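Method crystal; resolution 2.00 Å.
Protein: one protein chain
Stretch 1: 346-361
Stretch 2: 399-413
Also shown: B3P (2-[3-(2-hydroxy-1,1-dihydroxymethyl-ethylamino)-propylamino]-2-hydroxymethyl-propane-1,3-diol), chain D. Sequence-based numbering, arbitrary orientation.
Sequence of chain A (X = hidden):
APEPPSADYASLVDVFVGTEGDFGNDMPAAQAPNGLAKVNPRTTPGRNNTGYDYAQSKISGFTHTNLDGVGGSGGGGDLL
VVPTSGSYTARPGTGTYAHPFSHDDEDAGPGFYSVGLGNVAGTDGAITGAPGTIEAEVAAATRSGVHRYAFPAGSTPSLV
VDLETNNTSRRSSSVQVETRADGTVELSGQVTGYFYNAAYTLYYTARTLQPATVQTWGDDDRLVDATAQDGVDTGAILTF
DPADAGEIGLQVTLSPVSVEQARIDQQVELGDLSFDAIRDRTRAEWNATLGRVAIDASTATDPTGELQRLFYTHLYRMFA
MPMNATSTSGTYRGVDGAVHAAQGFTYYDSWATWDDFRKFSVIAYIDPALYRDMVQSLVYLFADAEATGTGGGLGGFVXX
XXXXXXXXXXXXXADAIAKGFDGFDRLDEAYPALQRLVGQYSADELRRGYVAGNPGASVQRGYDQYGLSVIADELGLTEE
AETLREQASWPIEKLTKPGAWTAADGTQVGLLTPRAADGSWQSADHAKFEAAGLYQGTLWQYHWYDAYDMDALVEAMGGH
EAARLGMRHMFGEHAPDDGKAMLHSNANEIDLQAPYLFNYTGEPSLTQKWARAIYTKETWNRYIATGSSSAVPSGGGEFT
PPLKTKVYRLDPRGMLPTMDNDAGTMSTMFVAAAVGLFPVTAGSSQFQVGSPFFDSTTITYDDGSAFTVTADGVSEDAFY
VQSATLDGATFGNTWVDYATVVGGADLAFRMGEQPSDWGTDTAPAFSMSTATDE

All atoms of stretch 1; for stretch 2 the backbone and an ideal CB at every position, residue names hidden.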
ATOM      1  N   THR A 346     -12.974  -4.105  14.237  1.00  9.32           N
ATOM      2  CA  THR A 346     -13.282  -3.981  12.815  1.00  8.35           C
ATOM      3  C   THR A 346     -12.396  -4.940  12.037  1.00  7.64           C
ATOM      4  O   THR A 346     -11.163  -4.974  12.227  1.00  7.20           O
ATOM      5  CB  THR A 346     -13.094  -2.527  12.340  1.00  8.26           C
ATOM      6  OG1 THR A 346     -14.068  -1.719  12.997  1.00  8.96           O
ATOM      7  CG2 THR A 346     -13.289  -2.365  10.808  1.00  7.73           C
ATOM      8  N   TYR A 347     -13.026  -5.730  11.168  1.00  6.42           N
ATOM      9  CA  TYR A 347     -12.287  -6.671  10.335  1.00  5.52           C
ATOM     10  C   TYR A 347     -11.813  -5.959   9.064  1.00  5.34           C
ATOM     11  O   TYR A 347     -12.617  -5.418   8.299  1.00  5.45           O
ATOM     12  CB  TYR A 347     -13.143  -7.899  10.004  1.00  5.79           C
ATOM     13  CG  TYR A 347     -12.467  -8.918   9.125  1.00  5.44           C
ATOM     14  CD1 TYR A 347     -11.496  -9.778   9.639  1.00  5.66           C
ATOM     15  CD2 TYR A 347     -12.790  -9.024   7.775  1.00  5.95           C
ATOM     16  CE1 TYR A 347     -10.859 -10.717   8.823  1.00  5.38           C
ATOM     17  CE2 TYR A 347     -12.170  -9.974   6.962  1.00  6.15           C
ATOM     18  CZ  TYR A 347     -11.210 -10.822   7.497  1.00  4.91           C
ATOM     19  OH  TYR A 347     -10.587 -11.758   6.696  1.00  3.83           O
ATOM     20  N   TYR A 348     -10.502  -5.965   8.863  1.00  4.51           N
ATOM     21  CA  TYR A 348      -9.886  -5.478   7.641  1.00  4.55           C
ATOM     22  C   TYR A 348      -9.402  -6.650   6.777  1.00  4.16           C
ATOM     23  O   TYR A 348      -9.096  -7.740   7.287  1.00  3.79           O
ATOM     24  CB  TYR A 348      -8.720  -4.527   7.977  1.00  4.53           C
ATOM     25  CG  TYR A 348      -9.198  -3.295   8.716  1.00  4.97           C
ATOM     26  CD1 TYR A 348      -9.298  -3.273  10.116  1.00  3.38           C
ATOM     27  CD2 TYR A 348      -9.600  -2.167   8.009  1.00  5.65           C
ATOM     28  CE1 TYR A 348      -9.769  -2.135  10.779  1.00  3.24           C
ATOM     29  CE2 TYR A 348     -10.074  -1.054   8.651  1.00  4.43           C
ATOM     30  CZ  TYR A 348     -10.155  -1.038  10.028  1.00  4.37           C
ATOM     31  OH  TYR A 348     -10.638   0.101  10.614  1.00  5.27           O
ATOM     32  N   ASP A 349      -9.358  -6.404   5.468  1.00  3.74           N
ATOM     33  CA  ASP A 349      -8.947  -7.391   4.481  1.00  3.32           C
ATOM     34  C   ASP A 349      -8.360  -6.666   3.273  1.00  3.66           C
ATOM     35  O   ASP A 349      -8.631  -5.467   3.072  1.00  3.83           O
ATOM     36  CB  ASP A 349     -10.146  -8.248   4.073  1.00  3.09           C
ATOM     37  CG  ASP A 349      -9.751  -9.530   3.344  1.00  3.25           C
ATOM     38  OD1 ASP A 349      -8.539  -9.839   3.210  1.00  2.86           O
ATOM     39  OD2 ASP A 349     -10.675 -10.225   2.868  1.00  4.01           O
ATOM     40  N   SER A 350      -7.572  -7.406   2.498  1.00  3.02           N
ATOM     41  CA  SER A 350      -6.849  -6.957   1.282  1.00  3.95           C
ATOM     42  C   SER A 350      -5.378  -6.801   1.590  1.00  3.69           C
ATOM     43  O   SER A 350      -4.955  -5.788   2.120  1.00  4.39           O
ATOM     44  CB  SER A 350      -7.380  -5.663   0.681  1.00  3.87           C
ATOM     45  OG  SER A 350      -6.770  -5.445  -0.579  1.00  4.30           O
ATOM     46  N   TRP A 351      -4.604  -7.821   1.261  1.00  3.90           N
ATOM     47  CA  TRP A 351      -3.241  -7.925   1.758  1.00  3.88           C
ATOM     48  C   TRP A 351      -2.261  -8.041   0.600  1.00  3.55           C
ATOM     49  O   TRP A 351      -2.585  -8.623  -0.422  1.00  3.92           O
ATOM     50  CB  TRP A 351      -3.135  -9.155   2.648  1.00  3.73           C
ATOM     51  CG  TRP A 351      -4.142  -9.177   3.788  1.00  4.59           C
ATOM     52  CD1 TRP A 351      -5.349  -9.803   3.801  1.00  4.39           C
ATOM     53  CD2 TRP A 351      -3.998  -8.549   5.066  1.00  4.96           C
ATOM     54  NE1 TRP A 351      -5.984  -9.597   5.017  1.00  5.87           N
ATOM     55  CE2 TRP A 351      -5.171  -8.829   5.807  1.00  5.18           C
ATOM     56  CE3 TRP A 351      -2.986  -7.778   5.659  1.00  5.76           C
ATOM     57  CZ2 TRP A 351      -5.354  -8.382   7.116  1.00  5.89           C
ATOM     58  CZ3 TRP A 351      -3.176  -7.313   6.962  1.00  5.32           C
ATOM     59  CH2 TRP A 351      -4.356  -7.612   7.672  1.00  7.05           C
ATOM     60  N   ALA A 352      -1.080  -7.446   0.749  1.00  3.97           N
ATOM     61  CA  ALA A 352      -0.001  -7.580  -0.226  1.00  3.39           C
ATOM     62  C   ALA A 352       1.275  -7.658   0.601  1.00  3.86           C
ATOM     63  O   ALA A 352       2.231  -6.914   0.381  1.00  3.74           O
ATOM     64  CB  ALA A 352       0.041  -6.392  -1.155  1.00  3.71           C
ATOM     65  N   THR A 353       1.270  -8.573   1.559  1.00  3.58           N
ATOM     66  CA  THR A 353       2.221  -8.532   2.650  1.00  3.82           C
ATOM     67  C   THR A 353       3.678  -8.846   2.266  1.00  3.68           C
ATOM     68  O   THR A 353       4.597  -8.403   2.955  1.00  3.89           O
ATOM     69  CB  THR A 353       1.670  -9.374   3.816  1.00  4.28           C
ATOM     70  OG1 THR A 353       0.304  -8.980   4.021  1.00  5.44           O
ATOM     71  CG2 THR A 353       2.467  -9.148   5.111  1.00  2.44           C
ATOM     72  N   TRP A 354       3.886  -9.567   1.164  1.00  3.55           N
ATOM     73  CA  TRP A 354       5.239  -9.788   0.610  1.00  4.26           C
ATOM     74  C   TRP A 354       5.933  -8.443   0.310  1.00  4.39           C
ATOM     75  O   TRP A 354       7.123  -8.276   0.586  1.00  3.46           O
ATOM     76  CB  TRP A 354       5.150 -10.625  -0.668  1.00  4.59           C
ATOM     77  CG  TRP A 354       6.449 -11.156  -1.222  1.00  7.00           C
ATOM     78  CD1 TRP A 354       7.029 -12.365  -0.932  1.00  8.38           C
ATOM     79  CD2 TRP A 354       7.301 -10.528  -2.194  1.00  9.98           C
ATOM     80  NE1 TRP A 354       8.203 -12.511  -1.643  1.00 11.93           N
ATOM     81  CE2 TRP A 354       8.384 -11.409  -2.436  1.00 11.65           C
ATOM     82  CE3 TRP A 354       7.258  -9.309  -2.882  1.00 12.81           C
ATOM     83  CZ2 TRP A 354       9.424 -11.102  -3.330  1.00 14.40           C
ATOM     84  CZ3 TRP A 354       8.294  -8.999  -3.772  1.00 13.24           C
ATOM     85  CH2 TRP A 354       9.364  -9.896  -3.985  1.00 15.08           C
ATOM     86  N   ASP A 355       5.164  -7.489  -0.225  1.00  4.30           N
ATOM     87  CA  ASP A 355       5.668  -6.136  -0.500  1.00  4.99           C
ATOM     88  C   ASP A 355       5.604  -5.201   0.689  1.00  5.09           C
ATOM     89  O   ASP A 355       6.490  -4.366   0.872  1.00  5.66           O
ATOM     90  CB  ASP A 355       4.883  -5.450  -1.645  1.00  4.84           C
ATOM     91  CG  ASP A 355       4.798  -6.288  -2.887  1.00  4.74           C
ATOM     92  OD1 ASP A 355       3.669  -6.675  -3.285  1.00  4.51           O
ATOM     93  OD2 ASP A 355       5.856  -6.548  -3.478  1.00  7.20           O
ATOM     94  N   ASP A 356       4.545  -5.300   1.482  1.00  5.29           N
ATOM     95  CA  ASP A 356       4.232  -4.190   2.379  1.00  5.97           C
ATOM     96  C   ASP A 356       4.483  -4.371   3.867  1.00  5.46           C
ATOM     97  O   ASP A 356       4.130  -3.487   4.649  1.00  5.82           O
ATOM     98  CB  ASP A 356       2.793  -3.694   2.143  1.00  6.01           C
ATOM     99  CG  ASP A 356       1.750  -4.565   2.800  1.00  8.59           C
ATOM    100  OD1 ASP A 356       2.113  -5.548   3.498  1.00 10.13           O
ATOM    101  OD2 ASP A 356       0.546  -4.265   2.600  1.00  9.98           O
ATOM    102  N   PHE A 357       5.070  -5.498   4.255  1.00  5.07           N
ATOM    103  CA  PHE A 357       5.100  -5.885   5.671  1.00  5.02           C
ATOM    104  C   PHE A 357       5.655  -4.824   6.629  1.00  4.46           C
ATOM    105  O   PHE A 357       5.166  -4.699   7.746  1.00  3.77           O
ATOM    106  CB  PHE A 357       5.759  -7.275   5.892  1.00  5.39           C
ATOM    107  CG  PHE A 357       7.262  -7.317   5.665  1.00  5.95           C
ATOM    108  CD1 PHE A 357       8.154  -7.210   6.751  1.00  7.59           C
ATOM    109  CD2 PHE A 357       7.783  -7.527   4.398  1.00  4.63           C
ATOM    110  CE1 PHE A 357       9.545  -7.277   6.561  1.00  6.98           C
ATOM    111  CE2 PHE A 357       9.182  -7.590   4.186  1.00  6.45           C
ATOM    112  CZ  PHE A 357      10.061  -7.462   5.269  1.00  6.79           C
ATOM    113  N   ARG A 358       6.642  -4.048   6.188  1.00  3.71           N
ATOM    114  CA  ARG A 358       7.213  -3.013   7.072  1.00  4.11           C
ATOM    115  C   ARG A 358       6.258  -1.845   7.367  1.00  3.84           C
ATOM    116  O   ARG A 358       6.481  -1.085   8.314  1.00  3.72           O
ATOM    117  CB  ARG A 358       8.510  -2.446   6.505  1.00  3.99           C
ATOM    118  CG  ARG A 358       9.716  -3.324   6.721  1.00  5.71           C
ATOM    119  CD  ARG A 358      11.019  -2.515   6.562  1.00  5.67           C
ATOM    120  NE  ARG A 358      12.162  -3.259   7.070  1.00  4.19           N
ATOM    121  CZ  ARG A 358      12.707  -4.283   6.427  1.00  3.80           C
ATOM    122  NH1 ARG A 358      12.216  -4.665   5.256  1.00  2.16           N
ATOM    123  NH2 ARG A 358      13.738  -4.927   6.952  1.00  2.74           N
ATOM    124  N   LYS A 359       5.219  -1.683   6.551  1.00  3.05           N
ATOM    125  CA  LYS A 359       4.323  -0.530   6.707  1.00  2.82           C
ATOM    126  C   LYS A 359       3.524  -0.609   8.014  1.00  2.67           C
ATOM    127  O   LYS A 359       3.253   0.426   8.651  1.00  2.34           O
ATOM    128  CB  LYS A 359       3.400  -0.354   5.478  1.00  2.64           C
ATOM    129  CG  LYS A 359       2.121  -1.173   5.512  1.00  3.37           C
ATOM    130  CD  LYS A 359       1.247  -0.933   4.287  1.00  3.48           C
ATOM    131  CE  LYS A 359      -0.111  -1.565   4.498  1.00  2.52           C
ATOM    132  NZ  LYS A 359      -0.821  -1.880   3.201  1.00  3.27           N
ATOM    133  N   PHE A 360       3.162  -1.833   8.413  1.00  2.16           N
ATOM    134  CA  PHE A 360       2.355  -2.039   9.598  1.00  2.32           C
ATOM    135  C   PHE A 360       3.090  -1.562  10.841  1.00  2.23           C
ATOM    136  O   PHE A 360       2.470  -0.981  11.738  1.00  2.00           O
ATOM    137  CB  PHE A 360       1.940  -3.514   9.741  1.00  2.83           C
ATOM    138  CG  PHE A 360       1.045  -3.995   8.621  1.00  4.01           C
ATOM    139  CD1 PHE A 360      -0.314  -3.722   8.635  1.00  4.90           C
ATOM    140  CD2 PHE A 360       1.571  -4.695   7.547  1.00  4.61           C
ATOM    141  CE1 PHE A 360      -1.146  -4.137   7.596  1.00  4.73           C
ATOM    142  CE2 PHE A 360       0.737  -5.141   6.504  1.00  7.25           C
ATOM    143  CZ  PHE A 360      -0.621  -4.862   6.541  1.00  6.36           C
ATOM    144  N   SER A 361       4.408  -1.779  10.890  1.00  2.02           N
ATOM    145  CA  SER A 361       5.194  -1.352  12.044  1.00  2.68           C
ATOM    146  C   SER A 361       5.086   0.161  12.268  1.00  3.29           C
ATOM    147  O   SER A 361       5.146   0.624  13.420  1.00  3.90           O
ATOM    148  CB  SER A 361       6.659  -1.736  11.899  1.00  3.17           C
ATOM    149  OG  SER A 361       6.866  -3.122  11.624  1.00  3.32           O
ATOM    150  N   UNK A 399     -11.901 -14.666  -1.911  1.00  4.46           N
ATOM    151  CA  UNK A 399     -11.740 -13.656  -0.853  1.00  3.71           C
ATOM    152  C   UNK A 399     -12.859 -12.583  -0.749  1.00  3.48           C
ATOM    153  O   UNK A 399     -13.664 -12.430  -1.666  1.00  3.19           O
ATOM    154  CB  UNK A 399     -10.405 -12.942  -1.074  1.00  3.71           C
ATOM    155  N   UNK A 400     -12.930 -11.884   0.390  1.00  3.30           N
ATOM    156  CA  UNK A 400     -14.066 -10.985   0.684  1.00  3.42           C
ATOM    157  C   UNK A 400     -13.953  -9.621   0.010  1.00  3.36           C
ATOM    158  O   UNK A 400     -14.947  -8.900  -0.099  1.00  3.59           O
ATOM    159  CB  UNK A 400     -14.187 -10.783   2.196  1.00  3.42           C
ATOM    160  N   UNK A 401     -12.737  -9.286  -0.431  1.00  3.11           N
ATOM    161  CA  UNK A 401     -12.403  -8.015  -1.105  1.00  2.51           C
ATOM    162  C   UNK A 401     -11.252  -8.327  -2.073  1.00  3.07           C
ATOM    163  O   UNK A 401     -10.581  -9.352  -1.897  1.00  2.79           O
ATOM    164  CB  UNK A 401     -12.018  -6.921  -0.107  1.00  2.51           C
ATOM    165  N   UNK A 402     -11.011  -7.462  -3.093  1.00  3.01           N
ATOM    166  CA  UNK A 402      -9.837  -7.686  -3.918  1.00  3.03           C
ATOM    167  C   UNK A 402      -8.614  -7.740  -3.027  1.00  2.95           C
ATOM    168  O   UNK A 402      -8.520  -6.993  -2.043  1.00  2.34           O
ATOM    169  CB  UNK A 402      -9.690  -6.596  -4.982  1.00  3.03           C
ATOM    170  N   UNK A 403      -7.699  -8.645  -3.349  1.00  3.00           N
ATOM    171  CA  UNK A 403      -6.549  -8.888  -2.484  1.00  2.63           C
ATOM    172  C   UNK A 403      -5.360  -9.378  -3.310  1.00  2.70           C
ATOM    173  O   UNK A 403      -5.487  -9.628  -4.516  1.00  2.73           O
ATOM    174  CB  UNK A 403      -6.899  -9.905  -1.396  1.00  2.63           C
ATOM    175  N   UNK A 404      -4.194  -9.486  -2.686  1.00  2.53           N
ATOM    176  CA  UNK A 404      -2.986  -9.786  -3.459  1.00  2.59           C
ATOM    177  C   UNK A 404      -2.281 -11.047  -2.967  1.00  2.46           C
ATOM    178  O   UNK A 404      -2.370 -12.075  -3.605  1.00  2.47           O
ATOM    179  CB  UNK A 404      -2.019  -8.601  -3.399  1.00  2.59           C
ATOM    180  N   UNK A 405      -1.579 -10.952  -1.839  1.00  2.45           N
ATOM    181  CA  UNK A 405      -0.657 -12.016  -1.407  1.00  2.87           C
ATOM    182  C   UNK A 405      -0.355 -11.876   0.093  1.00  2.93           C
ATOM    183  O   UNK A 405      -0.568 -10.805   0.673  1.00  2.80           O
ATOM    184  CB  UNK A 405       0.640 -11.967  -2.217  1.00  2.87           C
ATOM    185  N   UNK A 406       0.123 -12.952   0.720  1.00  3.22           N
ATOM    186  CA  UNK A 406       0.094 -13.043   2.184  1.00  3.31           C
ATOM    187  C   UNK A 406       1.419 -13.405   2.836  1.00  3.53           C
ATOM    188  O   UNK A 406       1.488 -13.521   4.052  1.00  4.03           O
ATOM    189  CB  UNK A 406      -0.952 -14.079   2.602  1.00  3.31           C
ATOM    190  N   UNK A 407       2.475 -13.565   2.047  1.00  4.11           N
ATOM    191  CA  UNK A 407       3.789 -13.882   2.613  1.00  4.40           C
ATOM    192  C   UNK A 407       4.216 -12.815   3.609  1.00  4.27           C
ATOM    193  O   UNK A 407       3.884 -11.649   3.435  1.00  3.94           O
ATOM    194  CB  UNK A 407       4.836 -14.017   1.505  1.00  4.40           C
ATOM    195  N   UNK A 408       4.979 -13.220   4.630  1.00  3.80           N
ATOM    196  CA  UNK A 408       5.488 -12.331   5.689  1.00  3.53           C
ATOM    197  C   UNK A 408       4.436 -12.003   6.746  1.00  3.59           C
ATOM    198  O   UNK A 408       4.733 -11.262   7.689  1.00  3.31           O
ATOM    199  CB  UNK A 408       6.005 -11.030   5.072  1.00  3.53           C
ATOM    200  N   UNK A 409       3.216 -12.538   6.603  1.00  3.07           N
ATOM    201  CA  UNK A 409       2.180 -12.353   7.646  1.00  3.56           C
ATOM    202  C   UNK A 409       2.691 -12.720   9.047  1.00  3.26           C
ATOM    203  O   UNK A 409       2.326 -12.069  10.018  1.00  3.79           O
ATOM    204  CB  UNK A 409       0.949 -13.200   7.317  1.00  3.56           C
ATOM    205  N   UNK A 410       3.514 -13.770   9.149  1.00  3.66           N
ATOM    206  CA  UNK A 410       4.049 -14.198  10.468  1.00  4.17           C
ATOM    207  C   UNK A 410       4.866 -13.088  11.129  1.00  3.89           C
ATOM    208  O   UNK A 410       4.912 -12.977  12.362  1.00  3.79           O
ATOM    209  CB  UNK A 410       4.918 -15.447  10.312  1.00  4.17           C
ATOM    210  N   UNK A 411       5.503 -12.268  10.296  1.00  3.49           N
ATOM    211  CA  UNK A 411       6.348 -11.172  10.768  1.00  3.23           C
ATOM    212  C   UNK A 411       5.460 -10.061  11.302  1.00  2.99           C
ATOM    213  O   UNK A 411       5.749  -9.488  12.345  1.00  2.77           O
ATOM    214  CB  UNK A 411       7.257 -10.652   9.652  1.00  3.23           C
ATOM    215  N   UNK A 412       4.368  -9.780  10.588  1.00  2.33           N
ATOM    216  CA  UNK A 412       3.426  -8.738  10.977  1.00  2.11           C
ATOM    217  C   UNK A 412       2.735  -9.074  12.313  1.00  2.36           C
ATOM    218  O   UNK A 412       2.576  -8.200  13.184  1.00  2.40           O
ATOM    219  CB  UNK A 412       2.382  -8.542   9.876  1.00  2.11           C
ATOM    220  N   UNK A 413       2.316 -10.331  12.470  1.00  2.45           N
ATOM    221  CA  UNK A 413       1.689 -10.773  13.728  1.00  2.29           C
ATOM    222  C   UNK A 413       2.710 -10.631  14.858  1.00  2.00           C
ATOM    223  O   UNK A 413       2.402 -10.121  15.942  1.00  2.56           O
ATOM    224  CB  UNK A 413       1.192 -12.216  13.624  1.00  2.29           C
TER
HETATM  225  C1  B3P D1773       4.546  -9.890  -9.637  1.00 13.88           C
HETATM  226  C2  B3P D1773       4.325  -9.467  -8.185  1.00 11.19           C
HETATM  227  C3  B3P D1773       5.931  -9.549 -10.171  1.00 15.65           C
HETATM  228  N2  B3P D1773       3.841  -8.090  -7.991  1.00  5.77           N
HETATM  229  C8  B3P D1773       2.615  -7.780  -7.279  1.00  5.57           C
HETATM  230  C9  B3P D1773       2.600  -6.278  -6.958  1.00  5.23           C
HETATM  231  C10 B3P D1773       1.419  -8.127  -8.160  1.00  4.49           C
HETATM  232  C11 B3P D1773       2.527  -8.606  -5.993  1.00  4.98           C
HETATM  233  O1  B3P D1773       1.258  -5.808  -6.702  1.00  5.51           O
HETATM  234  O2  B3P D1773       1.544  -7.399  -9.380  1.00  3.64           O
HETATM  235  O3  B3P D1773       3.744  -8.517  -5.244  1.00  6.54           O

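Position 399 points its CB toward stretch 1 but stays 4.8 Å from D349 OD2, so many residues, polar or aromatic, would be accepted; it is H399. At 400 the ideal CB lies 3.6 Å from D349 OD2, a carboxylate asking for a short donor: serine, threonine or asparagine would suit. S400 supplies it, OG donating to D349 OD2 at 2.6 Å.

Position 401 is extended and faces the S350 CB and the D349 side chain, room for a small or branched apolar group. V401 sets CG2 3.7 Å from S350 CB. At 402 phi is -55° and CB points away, which proline tolerates; P402 contributes its carbonyl, S350 OG donating to P402 O at 2.8 Å.

Position 403 runs sideways past the backbone, its ideal CB 4.1 Å from W351 N, an amide in want of an acceptor. Serine, threonine or a short acid could reach it. T403 does: W351 N donates to T403 OG1 at 2.9 Å.

At 404 the ideal CB is 3.0 Å from W351 O, tight, favouring a modest apolar residue. V404 packs its CB 3.8 Å from A352 CB, while W351 O accepts from V404 N and from the backbone N of 405, each at 2.9 Å.

Position 405 is bridged to A352, T353 N donating to its carbonyl O at 3.0 Å. CB points sideways, but the W354 indole offers a broad face, with the D355 carboxylate to another side; a long cation or a flat group would fit. R405 lays its guanidinium on W354, planes at 6°. R405 NH1 also donates to B3P O3 at 2.9 Å, and that hydroxyl donates to D355 OD1 at 2.7 Å.

At 406 CB points away, so only a large side chain could return: W406 brings CD1 to 3.7 Å from W351 CB. Position 407 has its ideal CB 3.7 Å from W354 CD1, at the ring edge; several polar residues would do. E407 fixes the stacked arginine, R405 NE to E407 OE1 being a 2.8 Å salt bridge.

Position 408 has positive phi (79°), natural for glycine or asparagine in a type II turn, yet its CB faces F357. R408 takes the left-handed backbone and lays CG 3.7 Å from F357 CD2; a water joins R408 NH1 to W354 O.

From 409 a helix runs nearly parallel to that of stretch 1. There CB points sideways, and small polar residues suit; S409 shares a water with T353 OG1. Positions 410 and 413 have nothing of stretch 1 within 5.5 Å, leaving them unconstrained by it: S410 and V413. At 411 and 412, CB points toward F357 and F360, calling for aliphatics: V411 CG1 meets F357 CD1 at 4.0 Å, and V412 CG1 meets F360 CG at 3.8 Å.

Stretch 2 (399-413) HSVPTVRWERSSVVV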
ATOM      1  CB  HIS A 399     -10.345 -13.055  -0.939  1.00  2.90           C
ATOM      2  CG  HIS A 399      -9.301 -13.958  -0.368  1.00  3.29           C
ATOM      3  ND1 HIS A 399      -8.905 -15.125  -0.989  1.00  3.39           N
ATOM      4  CD2 HIS A 399      -8.623 -13.902   0.799  1.00  2.00           C
ATOM      5  CE1 HIS A 399      -8.008 -15.734  -0.235  1.00  2.00           C
ATOM      6  NE2 HIS A 399      -7.828 -15.020   0.859  1.00  2.00           N
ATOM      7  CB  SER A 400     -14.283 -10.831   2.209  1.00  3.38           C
ATOM      8  OG  SER A 400     -13.308 -10.001   2.816  1.00  2.45           O
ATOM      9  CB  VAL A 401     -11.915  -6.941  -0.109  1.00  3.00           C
ATOM     10  CG1 VAL A 401     -13.012  -6.551   0.891  1.00  3.01           C
ATOM     11  CG2 VAL A 401     -10.651  -7.409   0.626  1.00  2.31           C
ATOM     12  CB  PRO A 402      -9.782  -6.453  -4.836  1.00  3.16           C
ATOM     13  CG  PRO A 402     -10.829  -5.543  -4.393  1.00  3.44           C
ATOM     14  CD  PRO A 402     -11.797  -6.304  -3.554  1.00  3.56           C
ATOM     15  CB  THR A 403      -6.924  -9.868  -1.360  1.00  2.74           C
ATOM     16  OG1 THR A 403      -5.940  -9.832  -0.315  1.00  2.00           O
ATOM     17  CG2 THR A 403      -7.097 -11.308  -1.906  1.00  3.53           C
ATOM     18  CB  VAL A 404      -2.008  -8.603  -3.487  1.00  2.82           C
ATOM     19  CG1 VAL A 404      -0.864  -8.864  -4.482  1.00  2.76           C
ATOM     20  CG2 VAL A 404      -2.747  -7.302  -3.833  1.00  2.67           C
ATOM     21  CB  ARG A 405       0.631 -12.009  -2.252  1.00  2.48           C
ATOM     22  CG  ARG A 405       1.490 -10.747  -2.105  1.00  3.18           C
ATOM     23  CD  ARG A 405       2.640 -10.696  -3.106  1.00  3.29           C
ATOM     24  NE  ARG A 405       3.469 -11.896  -3.139  1.00  2.00           N
ATOM     25  CZ  ARG A 405       4.505 -12.082  -3.952  1.00  2.00           C
ATOM     26  NH1 ARG A 405       4.879 -11.130  -4.780  1.00  2.22           N
ATOM     27  NH2 ARG A 405       5.195 -13.212  -3.901  1.00  2.00           N
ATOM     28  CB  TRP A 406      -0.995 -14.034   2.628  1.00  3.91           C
ATOM     29  CG  TRP A 406      -2.351 -13.744   2.021  1.00  3.67           C
ATOM     30  CD1 TRP A 406      -3.309 -12.889   2.510  1.00  3.53           C
ATOM     31  CD2 TRP A 406      -2.876 -14.282   0.803  1.00  2.77           C
ATOM     32  NE1 TRP A 406      -4.407 -12.872   1.671  1.00  2.95           N
ATOM     33  CE2 TRP A 406      -4.168 -13.719   0.619  1.00  3.93           C
ATOM     34  CE3 TRP A 406      -2.385 -15.188  -0.155  1.00  3.12           C
ATOM     35  CZ2 TRP A 406      -4.969 -14.029  -0.484  1.00  3.69           C
ATOM     36  CZ3 TRP A 406      -3.185 -15.502  -1.253  1.00  2.63           C
ATOM     37  CH2 TRP A 406      -4.457 -14.915  -1.411  1.00  4.40           C
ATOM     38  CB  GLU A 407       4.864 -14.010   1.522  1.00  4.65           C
ATOM     39  CG  GLU A 407       4.609 -15.074   0.464  1.00  5.41           C
ATOM     40  CD  GLU A 407       4.002 -14.513  -0.816  1.00  5.62           C
ATOM     41  OE1 GLU A 407       3.346 -13.450  -0.779  1.00  4.32           O
ATOM     42  OE2 GLU A 407       4.184 -15.154  -1.866  1.00  7.73           O
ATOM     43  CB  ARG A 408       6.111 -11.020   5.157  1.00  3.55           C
ATOM     44  CG  ARG A 408       7.172 -11.135   4.047  1.00  5.66           C
ATOM     45  CD  ARG A 408       8.424 -11.916   4.441  1.00  5.80           C
ATOM     46  NE  ARG A 408       8.303 -13.342   4.117  1.00  9.27           N
ATOM     47  CZ  ARG A 408       8.520 -13.884   2.920  1.00 10.33           C
ATOM     48  NH1 ARG A 408       8.871 -13.128   1.885  1.00 11.00           N
ATOM     49  NH2 ARG A 408       8.368 -15.197   2.749  1.00 10.00           N
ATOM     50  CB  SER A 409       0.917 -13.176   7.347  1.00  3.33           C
ATOM     51  OG  SER A 409       0.197 -12.659   6.240  1.00  3.43           O
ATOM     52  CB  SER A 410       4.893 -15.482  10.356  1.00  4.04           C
ATOM     53  OG  SER A 410       6.152 -15.231   9.722  1.00  5.25           O
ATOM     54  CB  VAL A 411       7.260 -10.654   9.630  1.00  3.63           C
ATOM     55  CG1 VAL A 411       8.069  -9.416  10.069  1.00  3.51           C
ATOM     56  CG2 VAL A 411       8.213 -11.800   9.160  1.00  2.87           C
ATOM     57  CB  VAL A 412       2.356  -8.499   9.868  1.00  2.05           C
ATOM     58  CG1 VAL A 412       1.378  -7.411  10.289  1.00  2.00           C
ATOM     59  CG2 VAL A 412       3.034  -8.144   8.516  1.00  2.03           C
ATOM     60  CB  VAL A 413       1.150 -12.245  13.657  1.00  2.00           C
ATOM     61  CG1 VAL A 413       0.581 -12.666  15.021  1.00  2.00           C
ATOM     62  CG2 VAL A 413       0.058 -12.377  12.600  1.00  2.60           C
TER
HETATM   63  O   HOH W   1      -1.289 -10.906   4.807  1.00  6.37           O
HETATM   64  O   HOH W   2       9.245 -10.283   1.089  1.00 17.44           O
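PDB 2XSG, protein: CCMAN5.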